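Catalase (PDB 1M7S) breaks down hydrogen peroxide into water and oxygen at a heme, protecting the cell from peroxide damage. Local coordinates at residues 305-310 with 334-339; 87-92 with 106-111. All coordinates share one frame; numbering follows the deposited sequence.

Interaction 1 (305-310 with 334-339). With HEM (protoporphyrin IX containing Fe), chain E.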
ATOM      1  N   GLN A 305      -7.928  -2.004 -14.436  1.00  7.13           N
ATOM      2  CA  GLN A 305      -8.593  -1.458 -13.266  1.00  7.64           C
ATOM      3  C   GLN A 305     -10.078  -1.755 -13.102  1.00  6.43           C
ATOM      4  O   GLN A 305     -10.593  -1.431 -12.000  1.00  6.40           O
ATOM      5  CB  GLN A 305      -8.346   0.051 -13.175  1.00  7.46           C
ATOM      6  CG  GLN A 305      -6.907   0.462 -12.968  1.00  6.34           C
ATOM      7  CD  GLN A 305      -6.747   1.953 -12.759  1.00  8.49           C
ATOM      8  OE1 GLN A 305      -6.006   2.321 -11.855  1.00  8.96           O
ATOM      9  NE2 GLN A 305      -7.449   2.812 -13.545  1.00  7.24           N
ATOM     10  N   VAL A 306     -10.746  -2.404 -14.032  1.00  7.51           N
ATOM     11  CA  VAL A 306     -12.172  -2.669 -13.837  1.00  6.79           C
ATOM     12  C   VAL A 306     -12.357  -3.590 -12.643  1.00  7.34           C
ATOM     13  O   VAL A 306     -11.576  -4.513 -12.381  1.00  8.28           O
ATOM     14  CB  VAL A 306     -12.820  -3.172 -15.130  1.00  8.87           C
ATOM     15  CG1 VAL A 306     -12.420  -4.608 -15.501  1.00  8.12           C
ATOM     16  CG2 VAL A 306     -14.339  -2.992 -15.085  1.00  8.34           C
ATOM     17  N   ALA A 307     -13.406  -3.353 -11.864  1.00  5.26           N
ATOM     18  CA  ALA A 307     -13.710  -4.081 -10.633  1.00  5.11           C
ATOM     19  C   ALA A 307     -15.051  -4.801 -10.801  1.00  8.94           C
ATOM     20  O   ALA A 307     -16.098  -4.145 -10.754  1.00  9.38           O
ATOM     21  CB  ALA A 307     -13.739  -3.097  -9.469  1.00  9.20           C
ATOM     22  N   MET A 308     -14.986  -6.077 -11.189  1.00  4.71           N
ATOM     23  CA  MET A 308     -16.218  -6.858 -11.366  1.00  6.21           C
ATOM     24  C   MET A 308     -16.559  -7.543 -10.050  1.00  7.79           C
ATOM     25  O   MET A 308     -15.645  -8.171  -9.492  1.00  8.50           O
ATOM     26  CB  MET A 308     -15.979  -7.957 -12.414  1.00  6.53           C
ATOM     27  CG  MET A 308     -15.564  -7.485 -13.811  1.00  7.54           C
ATOM     28  SD  MET A 308     -17.044  -6.694 -14.557  1.00  8.26           S
ATOM     29  CE  MET A 308     -16.400  -6.402 -16.206  1.00  8.13           C
ATOM     30  N   ALA A 309     -17.776  -7.427  -9.525  1.00  6.72           N
ATOM     31  CA  ALA A 309     -18.057  -8.081  -8.241  1.00  7.76           C
ATOM     32  C   ALA A 309     -19.516  -8.477  -8.158  1.00  8.42           C
ATOM     33  O   ALA A 309     -20.390  -7.623  -8.357  1.00  9.82           O
ATOM     34  CB  ALA A 309     -17.749  -7.040  -7.137  1.00  6.76           C
ATOM     35  N   PRO A 310     -19.793  -9.683  -7.735  1.00  9.41           N
ATOM     36  CA  PRO A 310     -21.155 -10.163  -7.534  1.00  9.97           C
ATOM     37  C   PRO A 310     -21.846  -9.281  -6.516  1.00 10.97           C
ATOM     38  O   PRO A 310     -23.066  -9.123  -6.540  1.00 13.79           O
ATOM     39  CB  PRO A 310     -21.049 -11.656  -7.167  1.00  9.63           C
ATOM     40  CG  PRO A 310     -19.695 -12.005  -7.745  1.00  7.89           C
ATOM     41  CD  PRO A 310     -18.807 -10.774  -7.502  1.00  7.01           C
ATOM     42  N   ASP A 334     -13.757  -7.435  -1.448  1.00  6.77           N
ATOM     43  CA  ASP A 334     -12.601  -7.418  -0.559  1.00  8.80           C
ATOM     44  C   ASP A 334     -11.266  -7.360  -1.304  1.00  7.39           C
ATOM     45  O   ASP A 334     -10.421  -6.530  -0.973  1.00  7.86           O
ATOM     46  CB  ASP A 334     -12.655  -8.688   0.288  1.00  7.52           C
ATOM     47  CG  ASP A 334     -11.524  -8.755   1.286  1.00  8.48           C
ATOM     48  OD1 ASP A 334     -11.416  -7.790   2.087  1.00  9.23           O
ATOM     49  OD2 ASP A 334     -10.790  -9.777   1.167  1.00  9.14           O
ATOM     50  N   THR A 335     -11.089  -8.232  -2.304  1.00  5.51           N
ATOM     51  CA  THR A 335      -9.785  -8.176  -3.016  1.00  5.85           C
ATOM     52  C   THR A 335      -9.634  -6.843  -3.759  1.00  6.43           C
ATOM     53  O   THR A 335      -8.525  -6.367  -3.970  1.00  7.07           O
ATOM     54  CB  THR A 335      -9.622  -9.416  -3.922  1.00  5.96           C
ATOM     55  OG1 THR A 335      -8.245  -9.506  -4.358  1.00  5.61           O
ATOM     56  CG2 THR A 335     -10.417  -9.233  -5.236  1.00  6.40           C
ATOM     57  N   GLN A 336     -10.723  -6.179  -4.177  1.00  4.74           N
ATOM     58  CA  GLN A 336     -10.613  -4.919  -4.910  1.00  6.00           C
ATOM     59  C   GLN A 336     -10.205  -3.783  -3.979  1.00  5.11           C
ATOM     60  O   GLN A 336      -9.529  -2.825  -4.325  1.00  7.03           O
ATOM     61  CB  GLN A 336     -11.928  -4.648  -5.671  1.00  6.74           C
ATOM     62  CG  GLN A 336     -12.041  -5.574  -6.909  1.00  6.43           C
ATOM     63  CD  GLN A 336     -13.444  -5.988  -7.334  1.00  9.61           C
ATOM     64  OE1 GLN A 336     -14.496  -5.508  -6.876  1.00  8.93           O
ATOM     65  NE2 GLN A 336     -13.483  -6.960  -8.235  1.00  8.21           N
ATOM     66  N   MET A 337     -10.561  -3.898  -2.687  1.00  7.90           N
ATOM     67  CA  MET A 337     -10.127  -2.885  -1.713  1.00  9.21           C
ATOM     68  C   MET A 337      -8.598  -2.911  -1.689  1.00 10.00           C
ATOM     69  O   MET A 337      -7.962  -1.893  -1.393  1.00  9.96           O
ATOM     70  CB  MET A 337     -10.699  -3.183  -0.346  1.00 11.60           C
ATOM     71  CG  MET A 337     -12.213  -2.921  -0.204  1.00 14.30           C
ATOM     72  SD  MET A 337     -12.529  -1.210   0.239  1.00 14.95           S
ATOM     73  CE  MET A 337     -14.231  -0.975  -0.203  1.00 14.90           C
ATOM     74  N   TYR A 338      -8.022  -4.113  -1.851  1.00  8.01           N
ATOM     75  CA  TYR A 338      -6.573  -4.262  -1.827  1.00  8.98           C
ATOM     76  C   TYR A 338      -5.917  -3.978  -3.178  1.00  8.36           C
ATOM     77  O   TYR A 338      -4.978  -3.194  -3.210  1.00  6.88           O
ATOM     78  CB  TYR A 338      -6.243  -5.721  -1.421  1.00  7.76           C
ATOM     79  CG  TYR A 338      -4.803  -6.083  -1.643  1.00  8.23           C
ATOM     80  CD1 TYR A 338      -3.822  -5.460  -0.846  1.00 10.83           C
ATOM     81  CD2 TYR A 338      -4.417  -6.994  -2.632  1.00  7.33           C
ATOM     82  CE1 TYR A 338      -2.475  -5.778  -1.020  1.00 10.98           C
ATOM     83  CE2 TYR A 338      -3.076  -7.273  -2.810  1.00  6.42           C
ATOM     84  CZ  TYR A 338      -2.127  -6.664  -2.019  1.00  9.56           C
ATOM     85  OH  TYR A 338      -0.789  -6.944  -2.212  1.00 10.35           O
ATOM     86  N   ARG A 339      -6.375  -4.616  -4.243  1.00  7.58           N
ATOM     87  CA  ARG A 339      -5.811  -4.502  -5.591  1.00  6.90           C
ATOM     88  C   ARG A 339      -5.915  -3.086  -6.149  1.00  6.97           C
ATOM     89  O   ARG A 339      -5.012  -2.588  -6.829  1.00  6.40           O
ATOM     90  CB  ARG A 339      -6.574  -5.451  -6.568  1.00  7.64           C
ATOM     91  CG  ARG A 339      -5.897  -5.568  -7.935  1.00  6.13           C
ATOM     92  CD  ARG A 339      -6.513  -6.727  -8.726  1.00  6.18           C
ATOM     93  NE  ARG A 339      -7.930  -6.521  -9.093  1.00  5.54           N
ATOM     94  CZ  ARG A 339      -8.389  -5.741 -10.057  1.00  8.11           C
ATOM     95  NH1 ARG A 339      -9.715  -5.731 -10.297  1.00  6.08           N
ATOM     96  NH2 ARG A 339      -7.637  -4.984 -10.857  1.00  4.77           N
TER
HETATM   97  CHA HEM E 600     -12.222 -13.258 -10.440  1.00  6.54           C
HETATM   98  CHB HEM E 600     -15.698 -16.121 -12.213  1.00  8.71           C
HETATM   99  CHC HEM E 600     -15.747 -18.606  -8.068  1.00  7.82           C
HETATM  100  CHD HEM E 600     -13.020 -15.155  -5.994  1.00  4.96           C
HETATM  101  C1A HEM E 600     -13.153 -13.836 -11.270  1.00  5.59           C
HETATM  102  C2A HEM E 600     -13.405 -13.414 -12.669  1.00  6.48           C
HETATM  103  C3A HEM E 600     -14.361 -14.203 -13.155  1.00  7.07           C
HETATM  104  C4A HEM E 600     -14.723 -15.146 -12.110  1.00  8.02           C
HETATM  105  CMA HEM E 600     -15.024 -14.179 -14.539  1.00  5.75           C
HETATM  106  CAA HEM E 600     -12.647 -12.242 -13.316  1.00  7.84           C
HETATM  107  CBA HEM E 600     -13.454 -10.902 -13.376  1.00  7.61           C
HETATM  108  CGA HEM E 600     -12.651  -9.883 -14.229  1.00  6.17           C
HETATM  109  O1A HEM E 600     -12.206  -8.924 -13.552  1.00  7.71           O
HETATM  110  O2A HEM E 600     -12.638 -10.172 -15.442  1.00  8.89           O
HETATM  111  C1B HEM E 600     -16.042 -17.024 -11.243  1.00 10.69           C
HETATM  112  C2B HEM E 600     -17.118 -18.003 -11.335  1.00 12.34           C
HETATM  113  C3B HEM E 600     -17.120 -18.705 -10.183  1.00 11.49           C
HETATM  114  C4B HEM E 600     -16.073 -18.176  -9.354  1.00 11.68           C
HETATM  115  CMB HEM E 600     -18.017 -18.160 -12.569  1.00 13.07           C
HETATM  116  CAB HEM E 600     -17.993 -19.872  -9.721  1.00 12.55           C
HETATM  117  CBB HEM E 600     -19.218 -20.091 -10.160  1.00 14.70           C
HETATM  118  C1C HEM E 600     -15.107 -17.824  -7.140  1.00  7.92           C
HETATM  119  C2C HEM E 600     -15.174 -18.012  -5.710  1.00  6.72           C
HETATM  120  C3C HEM E 600     -14.445 -17.047  -5.133  1.00  7.04           C
HETATM  121  C4C HEM E 600     -13.861 -16.262  -6.201  1.00  7.13           C
HETATM  122  CMC HEM E 600     -16.009 -19.092  -4.970  1.00  8.55           C
HETATM  123  CAC HEM E 600     -14.174 -16.743  -3.647  1.00  7.65           C
HETATM  124  CBC HEM E 600     -15.098 -16.863  -2.678  1.00  8.77           C
HETATM  125  C1D HEM E 600     -12.518 -14.393  -7.056  1.00  5.78           C
HETATM  126  C2D HEM E 600     -11.570 -13.302  -6.901  1.00  7.57           C
HETATM  127  C3D HEM E 600     -11.348 -12.778  -8.109  1.00  7.26           C
HETATM  128  C4D HEM E 600     -12.147 -13.522  -9.057  1.00  7.23           C
HETATM  129  CMD HEM E 600     -10.979 -12.920  -5.533  1.00  7.55           C
HETATM  130  CAD HEM E 600     -10.425 -11.583  -8.487  1.00  7.99           C
HETATM  131  CBD HEM E 600     -11.294 -10.277  -8.577  1.00  4.38           C
HETATM  132  CGD HEM E 600     -10.476  -9.009  -8.743  1.00  5.61           C
HETATM  133  O1D HEM E 600     -11.085  -8.020  -9.284  1.00  7.85           O
HETATM  134  O2D HEM E 600      -9.288  -8.908  -8.351  1.00  6.10           O
HETATM  135  NA  HEM E 600     -13.940 -14.920 -11.002  1.00  7.82           N
HETATM  136  NB  HEM E 600     -15.429 -17.132 -10.012  1.00  8.78           N
HETATM  137  NC  HEM E 600     -14.273 -16.764  -7.422  1.00  8.38           N
HETATM  138  ND  HEM E 600     -12.885 -14.460  -8.385  1.00  4.94           N
HETATM  139 FE   HEM E 600     -14.179 -15.778  -9.179  1.00  7.98          FE
HETATM  140  O   HOH W   1     -12.856 -17.767  -9.977  1.00 25.12           O
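Q336 meets A307 and M308, and R339 meets V306, where the last turn of helix 323-339 faces the loop 305-310 and both helix side chains bind a heme propionate. The side chain of Q336 can be traced atom by atom. Its CB leaves the helix toward the loop, and CG, anti to the carbonyl carbon (chi1 -74°), touches both heme O1D and A307 CB. A bend at chi2 then lays CD against the A307 methyl, with Q336 CD 3.6 Å from A307 CB. OE1 rests on two methyls, those of A307 and A309. On the other branch, NE2 is gripped by two acceptors. Q336 NE2 gives a nearly straight hydrogen bond to heme O1D at 2.8 Å, with an N-H...O angle of 179°. A second hydrogen bond runs from Q336 NE2 to M308 O at 2.8 Å. Together the two bonds hold the amide's orientation; the second lies in the Q336 amide plane but approaches from above the M308 carbonyl plane. This is the proximal side of the catalase heme pocket: the same helix carries Y332, the axial iron ligand by similarity, and A309 packs on it. R339 CG is anti to the backbone N, and the chain bends at chi3, bringing the guanidinium edge to the same propionate. R339 NE donates a bent hydrogen bond to heme O2D at 2.8 Å. R339 NH1 donates to heme O1D, the oxygen already held by Q336, at 2.9 Å, probably steadying its charge. NH1 also donates to V306 O, 3.0 Å away and in the guanidinium plane, while NH2 bonds E304 O.

Interaction 2 (87-92 with 106-111). With HEM (protoporphyrin IX containing Fe), chain E.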
ATOM      1  N   VAL A  87     -17.214  -5.556 -20.795  1.00  4.36           N
ATOM      2  CA  VAL A  87     -17.065  -7.003 -20.609  1.00  5.47           C
ATOM      3  C   VAL A  87     -15.562  -7.313 -20.446  1.00  5.48           C
ATOM      4  O   VAL A  87     -14.824  -6.782 -21.236  1.00  6.50           O
ATOM      5  CB  VAL A  87     -17.682  -7.791 -21.758  1.00  4.69           C
ATOM      6  CG1 VAL A  87     -17.226  -9.261 -21.783  1.00  6.24           C
ATOM      7  CG2 VAL A  87     -19.241  -7.762 -21.705  1.00  5.95           C
ATOM      8  N   ARG A  88     -15.183  -8.118 -19.471  1.00  7.19           N
ATOM      9  CA  ARG A  88     -13.768  -8.543 -19.404  1.00  6.65           C
ATOM     10  C   ARG A  88     -13.848 -10.091 -19.562  1.00  7.00           C
ATOM     11  O   ARG A  88     -14.573 -10.773 -18.821  1.00  5.02           O
ATOM     12  CB  ARG A  88     -13.098  -8.189 -18.064  1.00  4.60           C
ATOM     13  CG  ARG A  88     -11.559  -8.524 -18.136  1.00  3.51           C
ATOM     14  CD  ARG A  88     -10.903  -7.748 -16.964  1.00  2.18           C
ATOM     15  NE  ARG A  88      -9.525  -8.277 -16.785  1.00  4.11           N
ATOM     16  CZ  ARG A  88      -9.163  -9.437 -16.275  1.00  4.32           C
ATOM     17  NH1 ARG A  88      -9.972 -10.384 -15.812  1.00  5.69           N
ATOM     18  NH2 ARG A  88      -7.815  -9.638 -16.251  1.00  5.19           N
ATOM     19  N   PHE A  89     -13.079 -10.598 -20.553  1.00  4.14           N
ATOM     20  CA  PHE A  89     -12.988 -12.021 -20.814  1.00  5.50           C
ATOM     21  C   PHE A  89     -11.639 -12.472 -20.183  1.00  6.25           C
ATOM     22  O   PHE A  89     -10.766 -11.616 -20.173  1.00  6.98           O
ATOM     23  CB  PHE A  89     -12.907 -12.337 -22.326  1.00  6.68           C
ATOM     24  CG  PHE A  89     -14.249 -12.176 -23.019  1.00  8.35           C
ATOM     25  CD1 PHE A  89     -15.279 -13.060 -22.816  1.00  9.22           C
ATOM     26  CD2 PHE A  89     -14.443 -11.099 -23.889  1.00  9.99           C
ATOM     27  CE1 PHE A  89     -16.494 -12.908 -23.454  1.00  9.38           C
ATOM     28  CE2 PHE A  89     -15.641 -10.915 -24.540  1.00  9.00           C
ATOM     29  CZ  PHE A  89     -16.677 -11.836 -24.322  1.00  9.08           C
ATOM     30  N   SER A  90     -11.494 -13.730 -19.808  1.00  6.61           N
ATOM     31  CA  SER A  90     -10.176 -14.063 -19.202  1.00  5.90           C
ATOM     32  C   SER A  90      -9.921 -15.541 -19.119  1.00  6.55           C
ATOM     33  O   SER A  90     -10.854 -16.322 -19.332  1.00  7.33           O
ATOM     34  CB  SER A  90     -10.201 -13.558 -17.743  1.00  7.23           C
ATOM     35  OG  SER A  90     -11.372 -13.992 -17.051  1.00  6.81           O
ATOM     36  N   SER A  91      -8.668 -15.928 -18.798  1.00  8.59           N
ATOM     37  CA  SER A  91      -8.455 -17.340 -18.409  1.00  7.22           C
ATOM     38  C   SER A  91      -8.412 -17.292 -16.893  1.00 10.22           C
ATOM     39  O   SER A  91      -8.979 -16.324 -16.329  1.00 12.12           O
ATOM     40  CB  SER A  91      -7.187 -17.923 -19.000  1.00  8.74           C
ATOM     41  OG  SER A  91      -6.167 -17.040 -18.523  1.00  8.70           O
ATOM     42  N   VAL A  92      -7.975 -18.322 -16.154  1.00  9.51           N
ATOM     43  CA  VAL A  92      -8.196 -18.342 -14.720  1.00  9.92           C
ATOM     44  C   VAL A  92      -6.927 -18.452 -13.875  1.00 11.14           C
ATOM     45  O   VAL A  92      -6.650 -17.690 -12.980  1.00 10.69           O
ATOM     46  CB  VAL A  92      -9.068 -19.578 -14.343  1.00 11.64           C
ATOM     47  CG1 VAL A  92      -9.214 -19.739 -12.830  1.00 14.10           C
ATOM     48  CG2 VAL A  92     -10.481 -19.437 -14.916  1.00  9.43           C
ATOM     49  N   HIS A 106     -12.903 -20.242 -18.890  1.00  8.14           N
ATOM     50  CA  HIS A 106     -12.671 -18.848 -19.268  1.00  7.45           C
ATOM     51  C   HIS A 106     -13.760 -17.976 -18.647  1.00  6.40           C
ATOM     52  O   HIS A 106     -14.948 -18.321 -18.741  1.00  8.42           O
ATOM     53  CB  HIS A 106     -12.592 -18.654 -20.792  1.00  8.67           C
ATOM     54  CG  HIS A 106     -11.292 -19.246 -21.269  1.00  7.15           C
ATOM     55  ND1 HIS A 106     -11.186 -20.577 -21.627  1.00  7.27           N
ATOM     56  CD2 HIS A 106     -10.050 -18.675 -21.340  1.00  5.26           C
ATOM     57  CE1 HIS A 106      -9.916 -20.808 -21.944  1.00  6.32           C
ATOM     58  NE2 HIS A 106      -9.241 -19.686 -21.788  1.00  6.38           N
ATOM     59  N   GLY A 107     -13.314 -16.853 -18.089  1.00  4.75           N
ATOM     60  CA  GLY A 107     -14.243 -15.889 -17.478  1.00  6.44           C
ATOM     61  C   GLY A 107     -14.989 -15.107 -18.560  1.00  3.98           C
ATOM     62  O   GLY A 107     -14.418 -14.804 -19.616  1.00  4.14           O
ATOM     63  N   PHE A 108     -16.154 -14.634 -18.189  1.00  4.15           N
ATOM     64  CA  PHE A 108     -17.040 -13.797 -19.047  1.00  4.59           C
ATOM     65  C   PHE A 108     -17.810 -12.913 -18.104  1.00  4.25           C
ATOM     66  O   PHE A 108     -18.810 -13.302 -17.518  1.00  6.49           O
ATOM     67  CB  PHE A 108     -17.946 -14.741 -19.838  1.00  8.55           C
ATOM     68  CG  PHE A 108     -18.809 -14.130 -20.925  1.00  9.89           C
ATOM     69  CD1 PHE A 108     -19.292 -14.953 -21.921  1.00  9.69           C
ATOM     70  CD2 PHE A 108     -19.146 -12.783 -20.967  1.00 13.26           C
ATOM     71  CE1 PHE A 108     -20.088 -14.477 -22.957  1.00 10.99           C
ATOM     72  CE2 PHE A 108     -19.929 -12.278 -22.002  1.00 13.51           C
ATOM     73  CZ  PHE A 108     -20.393 -13.147 -22.997  1.00 10.58           C
ATOM     74  N   ALA A 109     -17.223 -11.784 -17.684  1.00  4.16           N
ATOM     75  CA  ALA A 109     -17.761 -10.861 -16.695  1.00  6.45           C
ATOM     76  C   ALA A 109     -18.329  -9.607 -17.384  1.00  7.98           C
ATOM     77  O   ALA A 109     -17.639  -8.876 -18.111  1.00  5.45           O
ATOM     78  CB  ALA A 109     -16.651 -10.491 -15.705  1.00  6.54           C
ATOM     79  N   THR A 110     -19.570  -9.291 -17.036  1.00  6.47           N
ATOM     80  CA  THR A 110     -20.267  -8.157 -17.691  1.00  6.82           C
ATOM     81  C   THR A 110     -20.664  -7.144 -16.629  1.00  8.02           C
ATOM     82  O   THR A 110     -21.326  -7.515 -15.649  1.00  7.94           O
ATOM     83  CB  THR A 110     -21.532  -8.672 -18.393  1.00  7.78           C
ATOM     84  OG1 THR A 110     -21.195  -9.662 -19.360  1.00  7.24           O
ATOM     85  CG2 THR A 110     -22.256  -7.516 -19.145  1.00  6.51           C
ATOM     86  N   LYS A 111     -20.175  -5.905 -16.736  1.00  6.49           N
ATOM     87  CA  LYS A 111     -20.569  -4.818 -15.875  1.00  6.48           C
ATOM     88  C   LYS A 111     -21.707  -4.056 -16.626  1.00  6.75           C
ATOM     89  O   LYS A 111     -21.421  -3.529 -17.702  1.00  7.54           O
ATOM     90  CB  LYS A 111     -19.408  -3.859 -15.656  1.00  5.47           C
ATOM     91  CG  LYS A 111     -19.739  -2.639 -14.821  1.00  6.07           C
ATOM     92  CD  LYS A 111     -18.521  -1.807 -14.372  1.00  8.71           C
ATOM     93  CE  LYS A 111     -17.622  -2.601 -13.417  1.00  5.83           C
ATOM     94  NZ  LYS A 111     -18.339  -3.013 -12.168  1.00  6.42           N
TER
HETATM   95  CHA HEM E 600     -12.222 -13.258 -10.440  1.00  6.54           C
HETATM   96  CHB HEM E 600     -15.698 -16.121 -12.213  1.00  8.71           C
HETATM   97  CHC HEM E 600     -15.747 -18.606  -8.068  1.00  7.82           C
HETATM   98  CHD HEM E 600     -13.020 -15.155  -5.994  1.00  4.96           C
HETATM   99  C1A HEM E 600     -13.153 -13.836 -11.270  1.00  5.59           C
HETATM  100  C2A HEM E 600     -13.405 -13.414 -12.669  1.00  6.48           C
HETATM  101  C3A HEM E 600     -14.361 -14.203 -13.155  1.00  7.07           C
HETATM  102  C4A HEM E 600     -14.723 -15.146 -12.110  1.00  8.02           C
HETATM  103  CMA HEM E 600     -15.024 -14.179 -14.539  1.00  5.75           C
HETATM  104  CAA HEM E 600     -12.647 -12.242 -13.316  1.00  7.84           C
HETATM  105  CBA HEM E 600     -13.454 -10.902 -13.376  1.00  7.61           C
HETATM  106  CGA HEM E 600     -12.651  -9.883 -14.229  1.00  6.17           C
HETATM  107  O1A HEM E 600     -12.206  -8.924 -13.552  1.00  7.71           O
HETATM  108  O2A HEM E 600     -12.638 -10.172 -15.442  1.00  8.89           O
HETATM  109  C1B HEM E 600     -16.042 -17.024 -11.243  1.00 10.69           C
HETATM  110  C2B HEM E 600     -17.118 -18.003 -11.335  1.00 12.34           C
HETATM  111  C3B HEM E 600     -17.120 -18.705 -10.183  1.00 11.49           C
HETATM  112  C4B HEM E 600     -16.073 -18.176  -9.354  1.00 11.68           C
HETATM  113  CMB HEM E 600     -18.017 -18.160 -12.569  1.00 13.07           C
HETATM  114  CAB HEM E 600     -17.993 -19.872  -9.721  1.00 12.55           C
HETATM  115  CBB HEM E 600     -19.218 -20.091 -10.160  1.00 14.70           C
HETATM  116  C1C HEM E 600     -15.107 -17.824  -7.140  1.00  7.92           C
HETATM  117  C2C HEM E 600     -15.174 -18.012  -5.710  1.00  6.72           C
HETATM  118  C3C HEM E 600     -14.445 -17.047  -5.133  1.00  7.04           C
HETATM  119  C4C HEM E 600     -13.861 -16.262  -6.201  1.00  7.13           C
HETATM  120  CMC HEM E 600     -16.009 -19.092  -4.970  1.00  8.55           C
HETATM  121  CAC HEM E 600     -14.174 -16.743  -3.647  1.00  7.65           C
HETATM  122  CBC HEM E 600     -15.098 -16.863  -2.678  1.00  8.77           C
HETATM  123  C1D HEM E 600     -12.518 -14.393  -7.056  1.00  5.78           C
HETATM  124  C2D HEM E 600     -11.570 -13.302  -6.901  1.00  7.57           C
HETATM  125  C3D HEM E 600     -11.348 -12.778  -8.109  1.00  7.26           C
HETATM  126  C4D HEM E 600     -12.147 -13.522  -9.057  1.00  7.23           C
HETATM  127  CMD HEM E 600     -10.979 -12.920  -5.533  1.00  7.55           C
HETATM  128  CAD HEM E 600     -10.425 -11.583  -8.487  1.00  7.99           C
HETATM  129  CBD HEM E 600     -11.294 -10.277  -8.577  1.00  4.38           C
HETATM  130  CGD HEM E 600     -10.476  -9.009  -8.743  1.00  5.61           C
HETATM  131  O1D HEM E 600     -11.085  -8.020  -9.284  1.00  7.85           O
HETATM  132  O2D HEM E 600      -9.288  -8.908  -8.351  1.00  6.10           O
HETATM  133  NA  HEM E 600     -13.940 -14.920 -11.002  1.00  7.82           N
HETATM  134  NB  HEM E 600     -15.429 -17.132 -10.012  1.00  8.78           N
HETATM  135  NC  HEM E 600     -14.273 -16.764  -7.422  1.00  8.38           N
HETATM  136  ND  HEM E 600     -12.885 -14.460  -8.385  1.00  4.94           N
HETATM  137 FE   HEM E 600     -14.179 -15.778  -9.179  1.00  7.98          FE
HETATM  138  O   HOH W   1     -12.856 -17.767  -9.977  1.00 25.12           O
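F89 has CG anti to the carbonyl carbon (chi1 -75°), whereas F108 has CG anti to the backbone N (chi1 -172°); from facing positions on the two strands these torsions bring the rings together side by side. F89 turns its edge to the face of F108 in an edge-to-face pair, with ring planes at 54° and F89 CE1 above the centre of the F108 ring, 3.6 Å from F108 CD2. V87 lies on the same side of the sheet: CG1 sits over a face of the F89 ring and approaches F108 CE2, while V87 CG2 meets T110 OG1 at 3.6 Å. W212 and W253 extend this aromatic cluster around F108. The backbones run antiparallel. R88 with A109 and S90 with G107 are hydrogen-bonded pairs; R88 N to A109 O measures 2.9 Å and G107 N to S90 O 2.8 Å. Between them, F89 and F108 form a non-hydrogen-bonded pair. R88, S90 and A109 point to the opposite side of the sheet. There R88 stretches out from CG to NE, and R88 NH1 donates to heme O2A, 2.7 Å away and in the guanidinium plane; NH2 holds H52 O. G107 CA lies 3.5 Å from heme CMA. S90 OG packs against G107 CA and is hydrogen-bonded to ND1 of H52, the predicted catalytic histidine. One side of this antiparallel pair therefore packs in the core of the catalase beta-barrel, and the other forms a wall of the distal heme pocket.

In the fold
From the N terminus, interaction 2 closes first: 13 residues without helix or strand separate 87-92 from 106-111, on the antiparallel strands 82-90 and 107-114. The chain then runs through the later barrel strands up to 284-295 and the helices among them; after helix 299-304, interaction 1 closes a second loop of 23 residues, containing strand 317-319 and much of helix 323-339. The two closures are in series, neither nested nor crossed, with centres about 14 Å apart. They touch directly: K111 NZ lies 2.9 Å from A307 O, a probable hydrogen bond, and V306 CG1 packs on R88 CD. R88 of interaction 2 hydrogen-bonds one heme propionate, Q336 and R339 of interaction 1 the other, joining barrel to proximal helix.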